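Local coordinates for protein pyridoxamine 5'-phosphate oxidase-related, FMN-binding (Mycobacterium smegmatis, PDB 3F7E) that probably acts as a coenzyme F420-dependent reductase, with a fold of the pyridoxamine 5'-phosphate oxidase family, though its physiological substrate is not established, at residues L12-Y17 with D100-G104; A93-K97 with T107-A111. One frame throughout, in Å; residues are numbered along the deposited sequence.

Interaction 1 (L12-Y17 with D100-G104); sequences LERPLY and DRYDG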
loop_
_atom_site.group_PDB
_atom_site.type_symbol
_atom_site.label_atom_id
_atom_site.label_comp_id
_atom_site.label_asym_id
_atom_site.label_seq_id
_atom_site.Cartn_x
_atom_site.Cartn_y
_atom_site.Cartn_z
ATOM N N LEU A 12 8.290 12.398 -0.717
ATOM C CA LEU A 12 8.735 11.864 0.562
ATOM C C LEU A 12 8.876 12.936 1.618
ATOM O O LEU A 12 8.949 12.619 2.799
ATOM C CB LEU A 12 10.057 11.131 0.404
ATOM C CG LEU A 12 10.014 9.925 -0.531
ATOM C CD1 LEU A 12 11.408 9.310 -0.619
ATOM C CD2 LEU A 12 9.003 8.858 -0.055
ATOM N N GLU A 13 8.962 14.207 1.194
ATOM C CA GLU A 13 9.052 15.315 2.153
ATOM C C GLU A 13 7.709 15.807 2.684
ATOM O O GLU A 13 7.632 16.605 3.625
ATOM C CB GLU A 13 9.832 16.480 1.520
ATOM C CG GLU A 13 11.315 16.106 1.340
ATOM C CD GLU A 13 12.153 17.204 0.691
ATOM O OE1 GLU A 13 11.590 18.208 0.246
ATOM O OE2 GLU A 13 13.391 17.058 0.618
ATOM N N ARG A 14 6.645 15.339 2.054
ATOM C CA ARG A 14 5.300 15.770 2.394
ATOM C C ARG A 14 4.655 14.865 3.445
ATOM O O ARG A 14 4.975 13.659 3.521
ATOM C CB ARG A 14 4.433 15.808 1.133
ATOM C CG ARG A 14 4.871 16.928 0.174
ATOM C CD ARG A 14 4.203 16.834 -1.177
ATOM N NE ARG A 14 2.748 16.975 -1.099
ATOM C CZ ARG A 14 1.914 16.806 -2.127
ATOM N NH1 ARG A 14 0.592 16.930 -1.961
ATOM N NH2 ARG A 14 2.395 16.506 -3.330
ATOM N N PRO A 15 3.722 15.434 4.247
ATOM C CA PRO A 15 2.995 14.631 5.252
ATOM C C PRO A 15 1.862 13.821 4.603
ATOM O O PRO A 15 0.661 14.083 4.840
ATOM C CB PRO A 15 2.480 15.697 6.234
ATOM C CG PRO A 15 2.276 16.932 5.372
ATOM C CD PRO A 15 3.370 16.877 4.307
ATOM N N LEU A 16 2.262 12.837 3.795
ATOM C CA LEU A 16 1.331 11.950 3.124
ATOM C C LEU A 16 1.402 10.564 3.754
ATOM O O LEU A 16 2.441 10.165 4.282
ATOM C CB LEU A 16 1.684 11.831 1.636
ATOM C CG LEU A 16 1.677 13.161 0.860
ATOM C CD1 LEU A 16 2.134 12.900 -0.591
ATOM C CD2 LEU A 16 0.306 13.841 0.921
ATOM N N TYR A 17 0.322 9.791 3.681
ATOM C CA TYR A 17 0.422 8.404 4.121
ATOM C C TYR A 17 1.253 7.569 3.169
ATOM O O TYR A 17 1.175 7.703 1.949
ATOM C CB TYR A 17 -0.962 7.782 4.253
ATOM C CG TYR A 17 -1.685 8.244 5.478
ATOM C CD1 TYR A 17 -2.572 9.323 5.409
ATOM C CD2 TYR A 17 -1.494 7.601 6.704
ATOM C CE1 TYR A 17 -3.248 9.752 6.528
ATOM C CE2 TYR A 17 -2.161 8.019 7.842
ATOM C CZ TYR A 17 -3.030 9.107 7.747
ATOM O OH TYR A 17 -3.720 9.534 8.861
ATOM N N ASP A 100 3.625 15.121 15.018
ATOM C CA ASP A 100 3.893 16.535 14.760
ATOM C C ASP A 100 4.098 16.803 13.263
ATOM O O ASP A 100 3.589 17.811 12.738
ATOM C CB ASP A 100 5.107 16.980 15.551
ATOM C CG ASP A 100 5.257 18.489 15.595
ATOM O OD1 ASP A 100 4.273 19.202 15.895
ATOM O OD2 ASP A 100 6.376 18.947 15.332
ATOM N N ARG A 101 4.851 15.936 12.582
ATOM C CA ARG A 101 5.089 16.053 11.137
ATOM C C ARG A 101 3.768 16.101 10.344
ATOM O O ARG A 101 3.669 16.742 9.295
ATOM C CB ARG A 101 5.965 14.884 10.640
ATOM C CG ARG A 101 6.421 15.050 9.205
ATOM C CD ARG A 101 7.505 14.090 8.795
ATOM N NE ARG A 101 7.013 13.140 7.819
ATOM C CZ ARG A 101 6.598 13.430 6.584
ATOM N NH1 ARG A 101 6.574 14.683 6.133
ATOM N NH2 ARG A 101 6.178 12.456 5.806
ATOM N N TYR A 102 2.762 15.399 10.862
ATOM C CA TYR A 102 1.469 15.280 10.203
ATOM C C TYR A 102 0.425 16.241 10.774
ATOM O O TYR A 102 -0.751 16.190 10.363
ATOM C CB TYR A 102 0.973 13.828 10.309
ATOM C CG TYR A 102 1.696 12.926 9.325
ATOM C CD1 TYR A 102 2.995 12.458 9.590
ATOM C CD2 TYR A 102 1.108 12.586 8.116
ATOM C CE1 TYR A 102 3.680 11.677 8.659
ATOM C CE2 TYR A 102 1.770 11.782 7.178
ATOM C CZ TYR A 102 3.064 11.336 7.462
ATOM O OH TYR A 102 3.758 10.547 6.558
ATOM N N ASP A 103 0.838 17.071 11.743
ATOM C CA ASP A 103 -0.092 17.920 12.506
ATOM C C ASP A 103 -1.317 17.131 12.991
ATOM O O ASP A 103 -2.474 17.580 12.900
ATOM C CB ASP A 103 -0.461 19.169 11.701
ATOM C CG ASP A 103 0.694 20.134 11.588
ATOM O OD1 ASP A 103 1.088 20.726 12.617
ATOM O OD2 ASP A 103 1.207 20.303 10.468
ATOM N N GLY A 104 -1.028 15.948 13.527
ATOM C CA GLY A 104 -2.047 15.003 13.943
ATOM C C GLY A 104 -2.575 15.260 15.338
ATOM O O GLY A 104 -2.023 16.080 16.089
#
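R101 and Y102, at the end of helix 93-101, send their side chains to the turn that follows helix 9-13, and both grip main-chain carbonyls there. R101 starts with CG anti to its backbone N (chi1 -171°) and bends at chi3, which carries the guanidinium back to the turn. NH2 donates to R14 O at 2.8 Å with an N-H...O angle of 156°. The oxygen lies in the guanidinium plane, at its edge, whereas the donor stands above the plane of the R14 carbonyl. NH1 of R101 is 3.3 Å from E13 O, so the group sits among carbonyls as the helix gives way to the turn.

The Y102 ring lies against P15, whose CB stands over one face toward the rim, 4.2 Å from the centroid in a CH-pi contact. The phenol goes past the proline, and Y102 OH donates to L16 O at 2.7 Å, again from above the carbonyl plane. P15 CB also touches R101 O at 3.4 Å, so the pyrrolidine packs on backbone as well as ring.

F36 is a second partner for both side chains: its O accepts from R101 NE, its N is bonded to Y102 OH, and its ring makes a cation-pi contact with R101. W35 stacks on Y102. R14 points away from 100-104 and makes a salt bridge with D69, and L16 CD1 covers one face of its guanidinium. P15 is the centre of an inverse gamma turn, and D103, with positive phi, closes a Schellman motif at the C-terminal end of helix 93-101; the contact thus ties this helix end to the turn leading into strand 18-23.

Interaction 2 (A93-K97 with T107-A111); sequences AFYLK and TEPPA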
loop_
_atom_site.group_PDB
_atom_site.type_symbol
_atom_site.label_atom_id
_atom_site.label_comp_id
_atom_site.label_asym_id
_atom_site.label_seq_id
_atom_site.Cartn_x
_atom_site.Cartn_y
_atom_site.Cartn_z
ATOM N N ALA A 93 8.685 9.247 22.162
ATOM C CA ALA A 93 9.144 10.483 21.578
ATOM C C ALA A 93 9.158 10.466 20.050
ATOM O O ALA A 93 8.803 11.472 19.416
ATOM C CB ALA A 93 10.530 10.834 22.103
ATOM N N PHE A 94 9.577 9.358 19.430
ATOM C CA PHE A 94 9.597 9.303 17.985
ATOM C C PHE A 94 8.159 9.303 17.441
ATOM O O PHE A 94 7.842 10.001 16.469
ATOM C CB PHE A 94 10.405 8.114 17.430
ATOM C CG PHE A 94 10.299 8.018 15.944
ATOM C CD1 PHE A 94 11.001 8.883 15.120
ATOM C CD2 PHE A 94 9.401 7.134 15.371
ATOM C CE1 PHE A 94 10.846 8.821 13.716
ATOM C CE2 PHE A 94 9.250 7.064 14.010
ATOM C CZ PHE A 94 9.954 7.920 13.166
ATOM N N TYR A 95 7.296 8.487 18.051
ATOM C CA TYR A 95 5.872 8.507 17.710
ATOM C C TYR A 95 5.337 9.957 17.712
ATOM O O TYR A 95 4.592 10.368 16.802
ATOM C CB TYR A 95 5.132 7.614 18.717
ATOM C CG TYR A 95 3.616 7.579 18.639
ATOM C CD1 TYR A 95 2.843 8.630 19.120
ATOM C CD2 TYR A 95 2.959 6.462 18.124
ATOM C CE1 TYR A 95 1.437 8.570 19.070
ATOM C CE2 TYR A 95 1.580 6.394 18.059
ATOM C CZ TYR A 95 0.824 7.451 18.529
ATOM O OH TYR A 95 -0.553 7.368 18.464
ATOM N N LEU A 96 5.690 10.739 18.733
ATOM C CA LEU A 96 5.195 12.114 18.813
ATOM C C LEU A 96 5.798 13.031 17.750
ATOM O O LEU A 96 5.113 13.927 17.258
ATOM C CB LEU A 96 5.429 12.685 20.208
ATOM C CG LEU A 96 4.569 12.094 21.321
ATOM C CD1 LEU A 96 4.861 12.811 22.632
ATOM C CD2 LEU A 96 3.069 12.229 20.976
ATOM N N LYS A 97 7.063 12.821 17.384
ATOM C CA LYS A 97 7.614 13.554 16.239
ATOM C C LYS A 97 6.868 13.287 14.925
ATOM O O LYS A 97 6.660 14.213 14.127
ATOM C CB LYS A 97 9.085 13.221 16.067
ATOM C CG LYS A 97 9.990 13.800 17.131
ATOM C CD LYS A 97 11.454 13.489 16.797
ATOM C CE LYS A 97 12.395 14.037 17.848
ATOM N NZ LYS A 97 12.463 15.506 17.749
ATOM N N THR A 107 -1.072 13.764 20.234
ATOM C CA THR A 107 -0.045 14.650 20.799
ATOM C C THR A 107 0.482 14.220 22.171
ATOM O O THR A 107 1.403 14.857 22.709
ATOM C CB THR A 107 -0.541 16.139 20.856
ATOM O OG1 THR A 107 -1.863 16.170 21.409
ATOM C CG2 THR A 107 -0.579 16.775 19.476
ATOM N N GLU A 108 -0.083 13.147 22.722
ATOM C CA GLU A 108 0.387 12.600 24.007
ATOM C C GLU A 108 1.008 11.227 23.746
ATOM O O GLU A 108 0.638 10.583 22.773
ATOM C CB GLU A 108 -0.755 12.504 25.031
ATOM C CG GLU A 108 -1.346 13.862 25.466
ATOM C CD GLU A 108 -2.121 14.563 24.374
ATOM O OE1 GLU A 108 -3.059 13.960 23.828
ATOM O OE2 GLU A 108 -1.771 15.718 24.059
ATOM N N PRO A 109 1.947 10.773 24.607
ATOM C CA PRO A 109 2.562 9.473 24.342
ATOM C C PRO A 109 1.492 8.384 24.377
ATOM O O PRO A 109 0.537 8.517 25.139
ATOM C CB PRO A 109 3.564 9.301 25.498
ATOM C CG PRO A 109 3.093 10.201 26.572
ATOM C CD PRO A 109 2.443 11.376 25.857
ATOM N N PRO A 110 1.632 7.336 23.542
ATOM C CA PRO A 110 0.638 6.248 23.484
ATOM C C PRO A 110 0.678 5.332 24.706
ATOM O O PRO A 110 1.709 5.175 25.324
ATOM C CB PRO A 110 1.022 5.496 22.207
ATOM C CG PRO A 110 2.531 5.728 22.083
ATOM C CD PRO A 110 2.766 7.126 22.609
ATOM N N ALA A 111 -0.468 4.743 25.076
ATOM C CA ALA A 111 -0.517 3.780 26.181
ATOM C C ALA A 111 0.468 2.619 25.997
ATOM O O ALA A 111 0.967 2.053 26.982
ATOM C CB ALA A 111 -1.948 3.246 26.387
#
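T107-A111 is an irregular chain, extended from E108 to P110, that runs beside one flank of the helix segment A93-K97, nearest where the CA atoms of L96 and T107 stand 6.2 Å apart. The helix shows its regular bond from K97 N to A93 O, at 3.0 Å. Y95 and L96 point their side chains at the loop, and P110 turns its ring back toward the helix.

P110 lies flat against the Y95 ring. Its CG sits over the ring centre, 3.9 Å from the centroid and only 6° off the normal, a face-on CH-pi contact. CD lies over the same face near its CD1 corner, 3.8 Å from Y95 CD1, and CB reaches toward CZ, so three pyrrolidine carbons share one aromatic face. With CG of Y95 anti to the backbone N (chi1 175°), the ring is swung out from the helix to meet them.

L96 works one residue farther along. CG lies anti to the carbonyl carbon and chi2 is extended, which places the two methyls against loop backbone. CD2 meets E108 O at 3.4 Å and T107 C at 3.5 Å; CD1 comes alongside P109, 4.3 Å from its CD. The polar side chains of the loop turn away from the helix, and T107 OG1 donates to E108 OE2 at 2.7 Å, from above the carboxylate plane.

R116 of strand 116-127 touches both Y95 and P110, while D89 accepts bonds from the backbone N atoms of F94 and Y95 in the first turn of the helix. The contact is dispersive, with methyls lying on loop backbone as well as on proline: shape and CH-pi packing hold the proline-rich loop to the helix, with neither hydrogen bonds nor salt bridges between the two segments.

Both interactions lie at the surface and use helix 93-101, interaction 1 at its C-terminal end and interaction 2 on its earlier turns, with centres about 15 Å apart. Their chemistry differs with their place. Interaction 1 bridges parts of the chain 83 residues apart and is largely polar, an arginine and a tyrosine bonding to backbone carbonyls. Interaction 2 folds the loop after the helix back onto it across ten residues and rests on van der Waals and CH-pi packing, with no polar bond between its segments. Proline meets a tyrosine face in each, toward the rim in the first and over the centre in the second. Together they fasten the helix to the turn before strand 18-23 and to the loop before strand 116-127.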